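Long-range contacts in probable ribosomal RNA small subunit methyltransferase (Thermus thermophilus, PDB 3DMG), which probably methylates small-subunit ribosomal RNA, using S-adenosyl-L-methionine as the methyl donor: residues T74-F79 and A284-V289; Q236-G241 and V259-D264; V303-F308 and F337-P342. All blocks are in the same frame, centred on the assembly; numbering follows the deposited sequence.

Interaction 1 (T74-F79 and A284-V289); sequences TSRAAF and ALHSDV. With SAH (S-adenosyl-L-homocysteine), chain H.
His286 meets Thr74 and Arg76 where two Rossmann-like sheets of the same strand order, 3-2-1-4-5-7-6, come together. His286 ends edge strand 283-286 of one sheet. Residues 74-79 follow strand 68-73 of the other and enter helix 76-84. The polar link is a bent hydrogen bond from His286 NE2 to Thr74 O, 2.9 Å long and 133° at the hydrogen. The same N-H is shared with Asp263 O, so the two carbonyls together hold the ring's NE2 corner. A CH-pi contact lies over the imidazole face. Arg76 CD sits 3.6 Å from the centroid of the His286 ring. The Arg76 chain is bent at chi2 (83°), and its guanidinium stands nearly perpendicular to the ring. Packing adds Ala77 CB, 3.4 Å from Asp288 OD2. That oxygen forms a salt bridge with Lys24, while OD1 also bonds Tyr8. Asp288 and Val289 also read the adenine edge of S-adenosyl-L-homocysteine. Ligand N6 donates to Asp288 OD1 at 2.9 Å, and Val289 N donates to ligand N1 at 2.9 Å. At the helix start, Ser75 is the N-cap: its OG accepts from Ala78 N at 3.1 Å.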
loop_
_atom_site.group_PDB
_atom_site.type_symbol
_atom_site.label_atom_id
_atom_site.label_comp_id
_atom_site.label_asym_id
_atom_site.label_seq_id
_atom_site.Cartn_x
_atom_site.Cartn_y
_atom_site.Cartn_z
ATOM N N THR A 74 6.368 -1.825 -4.163
ATOM C CA THR A 74 5.284 -2.635 -3.621
ATOM C C THR A 74 3.895 -2.257 -4.129
ATOM O O THR A 74 2.988 -3.095 -4.085
ATOM C CB THR A 74 5.267 -2.581 -2.078
ATOM O OG1 THR A 74 5.230 -1.196 -1.658
ATOM C CG2 THR A 74 6.545 -3.208 -1.517
ATOM N N SER A 75 3.711 -1.001 -4.571
ATOM C CA SER A 75 2.393 -0.545 -4.981
ATOM C C SER A 75 2.099 -0.893 -6.424
ATOM O O SER A 75 2.846 -0.524 -7.336
ATOM C CB SER A 75 2.299 0.970 -4.805
ATOM O OG SER A 75 1.185 1.510 -5.542
ATOM N N ARG A 76 0.984 -1.583 -6.647
ATOM C CA ARG A 76 0.573 -1.895 -8.014
ATOM C C ARG A 76 0.316 -0.638 -8.849
ATOM O O ARG A 76 0.792 -0.546 -9.993
ATOM C CB ARG A 76 -0.649 -2.836 -8.017
ATOM C CG ARG A 76 -0.711 -3.672 -9.271
ATOM C CD ARG A 76 0.186 -4.919 -9.163
ATOM N NE ARG A 76 0.238 -5.614 -10.450
ATOM C CZ ARG A 76 0.651 -6.869 -10.580
ATOM N NH1 ARG A 76 1.052 -7.566 -9.526
ATOM N NH2 ARG A 76 0.667 -7.434 -11.783
ATOM N N ALA A 77 -0.375 0.347 -8.254
ATOM C CA ALA A 77 -0.658 1.622 -8.933
ATOM C C ALA A 77 0.649 2.267 -9.384
ATOM O O ALA A 77 0.741 2.754 -10.511
ATOM C CB ALA A 77 -1.433 2.576 -8.016
ATOM N N ALA A 78 1.659 2.267 -8.521
ATOM C CA ALA A 78 2.929 2.916 -8.889
ATOM C C ALA A 78 3.633 2.143 -10.000
ATOM O O ALA A 78 4.190 2.756 -10.911
ATOM C CB ALA A 78 3.827 3.067 -7.686
ATOM N N PHE A 79 3.653 0.804 -9.918
ATOM C CA PHE A 79 4.296 0.033 -10.970
ATOM C C PHE A 79 3.585 0.233 -12.344
ATOM O O PHE A 79 4.248 0.291 -13.381
ATOM C CB PHE A 79 4.399 -1.430 -10.523
ATOM C CG PHE A 79 5.393 -1.641 -9.426
ATOM N N ALA A 284 -6.032 -13.896 -3.519
ATOM C CA ALA A 284 -5.358 -12.757 -2.909
ATOM C C ALA A 284 -4.632 -12.018 -4.021
ATOM O O ALA A 284 -3.485 -12.354 -4.369
ATOM C CB ALA A 284 -4.385 -13.247 -1.851
ATOM N N LEU A 285 -5.311 -11.023 -4.592
ATOM C CA LEU A 285 -4.798 -10.360 -5.789
ATOM C C LEU A 285 -4.063 -9.074 -5.464
ATOM O O LEU A 285 -4.509 -8.273 -4.635
ATOM C CB LEU A 285 -5.919 -10.049 -6.764
ATOM C CG LEU A 285 -6.783 -11.243 -7.182
ATOM C CD1 LEU A 285 -7.805 -10.785 -8.205
ATOM C CD2 LEU A 285 -5.932 -12.370 -7.751
ATOM N N HIS A 286 -2.918 -8.906 -6.115
ATOM C CA HIS A 286 -2.169 -7.664 -6.059
ATOM C C HIS A 286 -2.731 -6.786 -7.168
ATOM O O HIS A 286 -2.522 -7.042 -8.364
ATOM C CB HIS A 286 -0.684 -7.956 -6.288
ATOM C CG HIS A 286 0.202 -6.781 -6.008
ATOM N ND1 HIS A 286 1.477 -6.658 -6.512
ATOM C CD2 HIS A 286 -0.016 -5.672 -5.258
ATOM C CE1 HIS A 286 2.013 -5.520 -6.093
ATOM N NE2 HIS A 286 1.128 -4.913 -5.312
ATOM N N SER A 287 -3.449 -5.745 -6.770
ATOM C CA SER A 287 -4.312 -5.033 -7.690
ATOM C C SER A 287 -4.534 -3.605 -7.234
ATOM O O SER A 287 -4.694 -3.361 -6.046
ATOM C CB SER A 287 -5.660 -5.763 -7.718
ATOM O OG SER A 287 -6.554 -5.180 -8.668
ATOM N N ASP A 288 -4.538 -2.682 -8.198
ATOM C CA ASP A 288 -4.950 -1.302 -7.923
ATOM C C ASP A 288 -6.460 -1.260 -8.060
ATOM O O ASP A 288 -7.001 -1.294 -9.185
ATOM C CB ASP A 288 -4.311 -0.353 -8.941
ATOM C CG ASP A 288 -4.691 1.098 -8.720
ATOM O OD1 ASP A 288 -5.260 1.427 -7.660
ATOM O OD2 ASP A 288 -4.389 1.906 -9.610
ATOM N N VAL A 289 -7.135 -1.225 -6.919
ATOM C CA VAL A 289 -8.602 -1.408 -6.876
ATOM C C VAL A 289 -8.970 -2.674 -7.685
ATOM O O VAL A 289 -8.460 -3.765 -7.370
ATOM C CB VAL A 289 -9.397 -0.114 -7.249
ATOM C CG1 VAL A 289 -10.849 -0.230 -6.792
ATOM C CG2 VAL A 289 -8.744 1.120 -6.607
HETATM N N SAH H . -9.353 -4.906 4.906
HETATM C CA SAH H . -8.205 -4.791 5.868
HETATM C CB SAH H . -7.345 -3.551 5.596
HETATM C CG SAH H . -8.108 -2.233 5.554
HETATM S SD SAH H . -7.035 -0.774 5.482
HETATM C C SAH H . -8.729 -4.712 7.294
HETATM O O SAH H . -9.935 -4.468 7.418
HETATM O OXT SAH H . -7.947 -4.859 8.232
HETATM C "C5'" SAH H . -7.221 -0.287 3.733
HETATM C "C4'" SAH H . -6.424 -1.181 2.780
HETATM O "O4'" SAH H . -6.632 -0.599 1.494
HETATM C "C3'" SAH H . -4.909 -1.284 3.060
HETATM O "O3'" SAH H . -4.522 -2.641 3.196
HETATM C "C2'" SAH H . -4.338 -0.597 1.814
HETATM O "O2'" SAH H . -3.045 -1.034 1.461
HETATM C "C1'" SAH H . -5.439 -0.859 0.802
HETATM N N9 SAH H . -5.309 -0.022 -0.381
HETATM C C8 SAH H . -4.834 1.268 -0.445
HETATM N N7 SAH H . -4.891 1.660 -1.743
HETATM C C5 SAH H . -5.412 0.641 -2.486
HETATM C C6 SAH H . -5.651 0.492 -3.855
HETATM N N6 SAH H . -5.360 1.467 -4.743
HETATM N N1 SAH H . -6.201 -0.716 -4.256
HETATM C C2 SAH H . -6.464 -1.748 -3.382
HETATM N N3 SAH H . -6.176 -1.625 -2.035
HETATM C C4 SAH H . -5.671 -0.430 -1.619
#

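Interaction 2 (Q236-G241 and V259-D264); sequences QVLDLG and VGVEDD. With SAH (S-adenosyl-L-homocysteine), chain H.
Leu240 and Val261 lie side by side and point the same way, with Leu240 CD2 3.7 Å from Val261 CG2. On the same face of the sheet, Leu238 crosses Val259 at a slant. Its CD1 branch touches Val259 CG1 at 3.9 Å and also reaches Val261 CG1. One leucine branch therefore lies against both valines of the neighbouring strand. Asp239 points to the other face, and its OD2 is bonded to Thr248. Its neighbour across the strands is Gly260, which has no side chain to set against it. The two strands run parallel, 17° apart, and are the two strands of a beta-alpha-beta crossover through helix 248-253. Four backbone hydrogen bonds join them, from Val259 N to Val237 O at one end to Gly241 N to Val261 O at the other. Their C-terminal ends form part of the cofactor site of a class I methyltransferase. Gly241 has a positive phi (80°), and a CB there would come within 2.5 Å of ligand O4'. Its O accepts from the ligand amino N at 2.8 Å. Glu262 bends at chi2 (59°), turning its carboxylate to the ribose. Its OE1 takes ligand O3' at 2.7 Å, and OE2 takes ligand O2' at 2.6 Å. The anti lone pair of Glu262 OE2 also receives Asp264 N at 2.9 Å, while OE1 accepts from Gly243 N. Asp263 CB packs 3.3 Å from C6 of the adenine.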
loop_
_atom_site.group_PDB
_atom_site.type_symbol
_atom_site.label_atom_id
_atom_site.label_comp_id
_atom_site.label_asym_id
_atom_site.label_seq_id
_atom_site.Cartn_x
_atom_site.Cartn_y
_atom_site.Cartn_z
ATOM N N GLN A 236 -20.306 -14.965 -3.844
ATOM C CA GLN A 236 -19.077 -14.365 -4.355
ATOM C C GLN A 236 -18.867 -13.018 -3.685
ATOM O O GLN A 236 -19.719 -12.138 -3.768
ATOM C CB GLN A 236 -19.134 -14.239 -5.872
ATOM C CG GLN A 236 -18.914 -15.577 -6.571
ATOM C CD GLN A 236 -19.187 -15.522 -8.057
ATOM O OE1 GLN A 236 -19.935 -14.667 -8.531
ATOM N NE2 GLN A 236 -18.593 -16.447 -8.803
ATOM N N VAL A 237 -17.721 -12.882 -3.023
ATOM C CA VAL A 237 -17.413 -11.688 -2.235
ATOM C C VAL A 237 -16.171 -11.025 -2.773
ATOM O O VAL A 237 -15.201 -11.703 -3.072
ATOM C CB VAL A 237 -17.165 -12.046 -0.739
ATOM C CG1 VAL A 237 -16.709 -10.830 0.089
ATOM C CG2 VAL A 237 -18.437 -12.673 -0.146
ATOM N N LEU A 238 -16.215 -9.700 -2.901
ATOM C CA LEU A 238 -15.024 -8.894 -3.165
ATOM C C LEU A 238 -14.677 -8.071 -1.929
ATOM O O LEU A 238 -15.552 -7.386 -1.371
ATOM C CB LEU A 238 -15.246 -7.965 -4.363
ATOM C CG LEU A 238 -14.054 -7.111 -4.813
ATOM C CD1 LEU A 238 -12.886 -7.962 -5.307
ATOM C CD2 LEU A 238 -14.545 -6.152 -5.899
ATOM N N ASP A 239 -13.415 -8.159 -1.503
ATOM C CA ASP A 239 -12.919 -7.421 -0.335
ATOM C C ASP A 239 -11.997 -6.361 -0.908
ATOM O O ASP A 239 -10.891 -6.683 -1.395
ATOM C CB ASP A 239 -12.176 -8.376 0.621
ATOM C CG ASP A 239 -11.609 -7.690 1.849
ATOM O OD1 ASP A 239 -11.690 -6.465 1.964
ATOM O OD2 ASP A 239 -11.070 -8.416 2.710
ATOM N N LEU A 240 -12.461 -5.113 -0.917
ATOM C CA LEU A 240 -11.661 -4.012 -1.492
ATOM C C LEU A 240 -10.656 -3.493 -0.462
ATOM O O LEU A 240 -11.033 -2.915 0.562
ATOM C CB LEU A 240 -12.577 -2.863 -1.928
ATOM C CG LEU A 240 -13.495 -3.102 -3.114
ATOM C CD1 LEU A 240 -14.580 -2.044 -3.177
ATOM C CD2 LEU A 240 -12.711 -3.135 -4.439
ATOM N N GLY A 241 -9.367 -3.696 -0.746
ATOM C CA GLY A 241 -8.310 -3.293 0.180
ATOM C C GLY A 241 -8.186 -4.338 1.269
ATOM O O GLY A 241 -8.383 -4.032 2.447
ATOM N N VAL A 259 -12.637 -12.905 -3.176
ATOM C CA VAL A 259 -11.520 -12.316 -3.912
ATOM C C VAL A 259 -11.101 -11.087 -3.136
ATOM O O VAL A 259 -11.927 -10.223 -2.894
ATOM C CB VAL A 259 -11.932 -11.914 -5.347
ATOM C CG1 VAL A 259 -10.781 -11.165 -6.051
ATOM C CG2 VAL A 259 -12.352 -13.140 -6.168
ATOM N N GLY A 260 -9.839 -11.039 -2.721
ATOM C CA GLY A 260 -9.272 -9.849 -2.082
ATOM C C GLY A 260 -8.471 -9.100 -3.114
ATOM O O GLY A 260 -7.740 -9.715 -3.886
ATOM N N VAL A 261 -8.656 -7.780 -3.177
ATOM C CA VAL A 261 -7.774 -6.942 -3.999
ATOM C C VAL A 261 -7.030 -5.989 -3.075
ATOM O O VAL A 261 -7.609 -5.429 -2.144
ATOM C CB VAL A 261 -8.503 -6.191 -5.130
ATOM C CG1 VAL A 261 -8.976 -7.172 -6.196
ATOM C CG2 VAL A 261 -9.674 -5.302 -4.589
ATOM N N GLU A 262 -5.735 -5.857 -3.318
ATOM C CA GLU A 262 -4.850 -5.088 -2.437
ATOM C C GLU A 262 -3.678 -4.518 -3.234
ATOM O O GLU A 262 -3.008 -5.251 -3.954
ATOM C CB GLU A 262 -4.367 -6.026 -1.332
ATOM C CG GLU A 262 -3.246 -5.488 -0.444
ATOM C CD GLU A 262 -3.641 -4.208 0.250
ATOM O OE1 GLU A 262 -4.648 -4.212 1.017
ATOM O OE2 GLU A 262 -2.925 -3.198 0.050
ATOM N N ASP A 263 -3.443 -3.214 -3.111
ATOM C CA ASP A 263 -2.415 -2.544 -3.892
ATOM C C ASP A 263 -1.014 -2.782 -3.362
ATOM O O ASP A 263 -0.068 -2.642 -4.130
ATOM C CB ASP A 263 -2.718 -1.040 -3.921
ATOM C CG ASP A 263 -1.813 -0.270 -4.865
ATOM O OD1 ASP A 263 -1.867 -0.534 -6.074
ATOM O OD2 ASP A 263 -1.052 0.618 -4.378
ATOM N N ASP A 264 -0.886 -3.129 -2.075
ATOM C CA ASP A 264 0.440 -3.248 -1.449
ATOM C C ASP A 264 0.907 -4.694 -1.438
ATOM O O ASP A 264 0.266 -5.546 -0.804
ATOM C CB ASP A 264 0.385 -2.690 -0.013
ATOM C CG ASP A 264 1.607 -3.047 0.804
ATOM O OD1 ASP A 264 2.722 -2.917 0.283
ATOM O OD2 ASP A 264 1.451 -3.437 1.986
HETATM N N SAH H . -9.353 -4.906 4.906
HETATM C CA SAH H . -8.205 -4.791 5.868
HETATM C CB SAH H . -7.345 -3.551 5.596
HETATM C CG SAH H . -8.108 -2.233 5.554
HETATM S SD SAH H . -7.035 -0.774 5.482
HETATM C C SAH H . -8.729 -4.712 7.294
HETATM O O SAH H . -9.935 -4.468 7.418
HETATM O OXT SAH H . -7.947 -4.859 8.232
HETATM C "C5'" SAH H . -7.221 -0.287 3.733
HETATM C "C4'" SAH H . -6.424 -1.181 2.780
HETATM O "O4'" SAH H . -6.632 -0.599 1.494
HETATM C "C3'" SAH H . -4.909 -1.284 3.060
HETATM O "O3'" SAH H . -4.522 -2.641 3.196
HETATM C "C2'" SAH H . -4.338 -0.597 1.814
HETATM O "O2'" SAH H . -3.045 -1.034 1.461
HETATM C "C1'" SAH H . -5.439 -0.859 0.802
HETATM N N9 SAH H . -5.309 -0.022 -0.381
HETATM C C8 SAH H . -4.834 1.268 -0.445
HETATM N N7 SAH H . -4.891 1.660 -1.743
HETATM C C5 SAH H . -5.412 0.641 -2.486
HETATM C C6 SAH H . -5.651 0.492 -3.855
HETATM N N6 SAH H . -5.360 1.467 -4.743
HETATM N N1 SAH H . -6.201 -0.716 -4.256
HETATM C C2 SAH H . -6.464 -1.748 -3.382
HETATM N N3 SAH H . -6.176 -1.625 -2.035
HETATM C C4 SAH H . -5.671 -0.430 -1.619
#

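Interaction 3 (V303-F308 and F337-P342); sequences VTNPPF and FLVSNP. With SAH (S-adenosyl-L-homocysteine), chain H.
Thr304 O is gripped by two neighbours on strand 334-340: Val339 N gives it a 3.1 Å hydrogen bond, and Leu338 CA a C-H contact at 3.3 Å. Phe337 O is held likewise, by Thr304 N and Val303 CA. The strands are parallel, and strand 299-304 runs into the Asn-Pro-Pro-Phe motif characteristic of N6-methyltransferases and their relatives. With CG anti to the backbone N (chi1 -178°), the Asn305 amide lies against Val339 CG1, with Asn305 CG 3.7 Å away, and its ND2 bonds Ser216 OG. An alanine in place of Asn305 is likely to leave Ser216 without this partner and to open a gap beside Val339. Pro306 CG meets Leu338 CD1 at 3.8 Å, the two side chains at about a right angle. A water bridges Pro306 O and Val339 O. Further out, Asn341 ND2 sits over one face of the Phe308 ring, 3.5 Å from CE1, with the amide plane steep to the ring. Both residues bind guanosine, as does Asn305. Helix 214-227 packs on Val303, Phe337 and Val339. Helix 317-329 lies against Thr304 and Pro306, and helix 346-354 against Pro306 and Leu338.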
loop_
_atom_site.group_PDB
_atom_site.type_symbol
_atom_site.label_atom_id
_atom_site.label_comp_id
_atom_site.label_asym_id
_atom_site.label_seq_id
_atom_site.Cartn_x
_atom_site.Cartn_y
_atom_site.Cartn_z
ATOM N N VAL A 303 -17.319 -5.952 0.412
ATOM C CA VAL A 303 -16.998 -5.386 1.726
ATOM C C VAL A 303 -15.762 -4.521 1.650
ATOM O O VAL A 303 -14.872 -4.783 0.844
ATOM C CB VAL A 303 -16.805 -6.481 2.815
ATOM C CG1 VAL A 303 -18.087 -7.286 2.967
ATOM C CG2 VAL A 303 -15.612 -7.388 2.485
ATOM N N THR A 304 -15.705 -3.498 2.489
ATOM C CA THR A 304 -14.499 -2.677 2.536
ATOM C C THR A 304 -14.355 -1.859 3.815
ATOM O O THR A 304 -15.325 -1.285 4.316
ATOM C CB THR A 304 -14.390 -1.738 1.288
ATOM O OG1 THR A 304 -13.117 -1.085 1.290
ATOM C CG2 THR A 304 -15.501 -0.664 1.280
ATOM N N ASN A 305 -13.128 -1.842 4.321
ATOM C CA ASN A 305 -12.676 -0.849 5.294
ATOM C C ASN A 305 -11.673 0.023 4.512
ATOM O O ASN A 305 -10.491 -0.323 4.436
ATOM C CB ASN A 305 -12.000 -1.528 6.490
ATOM C CG ASN A 305 -11.569 -0.543 7.531
ATOM O OD1 ASN A 305 -11.743 0.651 7.347
ATOM N ND2 ASN A 305 -11.024 -1.031 8.647
ATOM N N PRO A 306 -12.153 1.090 3.850
ATOM C CA PRO A 306 -11.252 1.805 2.929
ATOM C C PRO A 306 -10.117 2.540 3.617
ATOM O O PRO A 306 -10.219 2.867 4.820
ATOM C CB PRO A 306 -12.177 2.816 2.226
ATOM C CG PRO A 306 -13.558 2.297 2.449
ATOM C CD PRO A 306 -13.521 1.640 3.805
ATOM N N PRO A 307 -9.055 2.844 2.870
ATOM C CA PRO A 307 -7.983 3.647 3.458
ATOM C C PRO A 307 -8.491 5.025 3.858
ATOM O O PRO A 307 -9.474 5.513 3.298
ATOM C CB PRO A 307 -6.979 3.777 2.311
ATOM C CG PRO A 307 -7.752 3.484 1.087
ATOM C CD PRO A 307 -8.794 2.506 1.459
ATOM N N PHE A 308 -7.823 5.642 4.827
ATOM C CA PHE A 308 -8.119 7.032 5.186
ATOM C C PHE A 308 -6.832 7.751 5.514
ATOM O O PHE A 308 -5.842 7.118 5.900
ATOM C CB PHE A 308 -9.118 7.123 6.348
ATOM C CG PHE A 308 -8.592 6.609 7.664
ATOM C CD1 PHE A 308 -8.051 7.490 8.603
ATOM C CD2 PHE A 308 -8.653 5.248 7.970
ATOM C CE1 PHE A 308 -7.568 7.012 9.813
ATOM C CE2 PHE A 308 -8.169 4.768 9.172
ATOM C CZ PHE A 308 -7.630 5.650 10.099
ATOM N N PHE A 337 -21.077 -3.391 2.027
ATOM C CA PHE A 337 -20.818 -2.947 3.400
ATOM C C PHE A 337 -19.529 -2.135 3.413
ATOM O O PHE A 337 -18.500 -2.584 2.901
ATOM C CB PHE A 337 -20.623 -4.129 4.354
ATOM C CG PHE A 337 -21.833 -4.997 4.531
ATOM C CD1 PHE A 337 -22.671 -4.837 5.631
ATOM C CD2 PHE A 337 -22.123 -5.997 3.613
ATOM C CE1 PHE A 337 -23.779 -5.653 5.801
ATOM C CE2 PHE A 337 -23.227 -6.813 3.772
ATOM C CZ PHE A 337 -24.065 -6.642 4.867
ATOM N N LEU A 338 -19.581 -0.958 4.031
ATOM C CA LEU A 338 -18.420 -0.089 4.163
ATOM C C LEU A 338 -18.323 0.419 5.594
ATOM O O LEU A 338 -19.329 0.769 6.198
ATOM C CB LEU A 338 -18.541 1.101 3.210
ATOM C CG LEU A 338 -17.455 2.180 3.244
ATOM C CD1 LEU A 338 -17.243 2.799 1.876
ATOM C CD2 LEU A 338 -17.848 3.252 4.263
ATOM N N VAL A 339 -17.111 0.450 6.135
ATOM C CA VAL A 339 -16.905 0.961 7.488
ATOM C C VAL A 339 -15.899 2.112 7.487
ATOM O O VAL A 339 -14.875 2.058 6.788
ATOM C CB VAL A 339 -16.518 -0.175 8.482
ATOM C CG1 VAL A 339 -15.159 -0.765 8.160
ATOM C CG2 VAL A 339 -16.542 0.345 9.963
ATOM N N SER A 340 -16.204 3.163 8.252
ATOM C CA SER A 340 -15.292 4.294 8.350
ATOM C C SER A 340 -15.419 5.061 9.651
ATOM O O SER A 340 -16.347 4.859 10.434
ATOM C CB SER A 340 -15.488 5.262 7.177
ATOM O OG SER A 340 -16.581 6.127 7.384
ATOM N N ASN A 341 -14.480 5.981 9.832
ATOM C CA ASN A 341 -14.577 6.970 10.891
ATOM C C ASN A 341 -15.881 7.766 10.742
ATOM O O ASN A 341 -16.340 8.031 9.623
ATOM C CB ASN A 341 -13.333 7.847 10.880
ATOM C CG ASN A 341 -12.071 7.048 11.175
ATOM O OD1 ASN A 341 -12.102 6.076 11.940
ATOM N ND2 ASN A 341 -10.962 7.440 10.566
ATOM N N PRO A 342 -16.524 8.099 11.869
ATOM C CA PRO A 342 -17.891 8.605 11.793
ATOM C C PRO A 342 -18.111 9.882 10.982
ATOM O O PRO A 342 -19.225 10.112 10.531
ATOM C CB PRO A 342 -18.249 8.851 13.263
ATOM C CG PRO A 342 -17.370 7.902 14.018
ATOM C CD PRO A 342 -16.075 7.958 13.265
HETATM N N SAH H . -9.353 -4.906 4.906
HETATM C CA SAH H . -8.205 -4.791 5.868
HETATM C CB SAH H . -7.345 -3.551 5.596
HETATM C CG SAH H . -8.108 -2.233 5.554
HETATM S SD SAH H . -7.035 -0.774 5.482
HETATM C C SAH H . -8.729 -4.712 7.294
HETATM O O SAH H . -9.935 -4.468 7.418
HETATM O OXT SAH H . -7.947 -4.859 8.232
HETATM C "C5'" SAH H . -7.221 -0.287 3.733
HETATM C "C4'" SAH H . -6.424 -1.181 2.780
HETATM O "O4'" SAH H . -6.632 -0.599 1.494
HETATM C "C3'" SAH H . -4.909 -1.284 3.060
HETATM O "O3'" SAH H . -4.522 -2.641 3.196
HETATM C "C2'" SAH H . -4.338 -0.597 1.814
HETATM O "O2'" SAH H . -3.045 -1.034 1.461
HETATM C "C1'" SAH H . -5.439 -0.859 0.802
HETATM N N9 SAH H . -5.309 -0.022 -0.381
HETATM C C8 SAH H . -4.834 1.268 -0.445
HETATM N N7 SAH H . -4.891 1.660 -1.743
HETATM C C5 SAH H . -5.412 0.641 -2.486
HETATM C C6 SAH H . -5.651 0.492 -3.855
HETATM N N6 SAH H . -5.360 1.467 -4.743
HETATM N N1 SAH H . -6.201 -0.716 -4.256
HETATM C C2 SAH H . -6.464 -1.748 -3.382
HETATM N N3 SAH H . -6.176 -1.625 -2.035
HETATM C C4 SAH H . -5.671 -0.430 -1.619
HETATM O O HOH W 1 -12.454 3.482 6.435
#

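Overall arrangement
All three contacts reach S-adenosyl-L-homocysteine at strand ends of one sheet, interaction 1 through residues 284-289, while 74-79 come from the other half of the chain. Interaction 1 serves the adenine, interaction 2 the ribose and amino group. Interaction 3 lies beside the homocysteine chain and holds Asn305, Phe308 and Asn341, which bind guanosine. Interactions 1 and 2 have centres 11 Å apart. Asp263 joins them: its OD2 lies 2.7 Å from Ser75 OG, and its OD1 lies 2.8 Å from Ala77 N, both probable hydrogen bonds. Interactions 2 and 3, with centres 13 Å apart, meet through neighbouring strands 236-240 and 299-304, where Thr304 OG1 is 2.9 Å from Leu240 O. Interactions 1 and 3 do not touch.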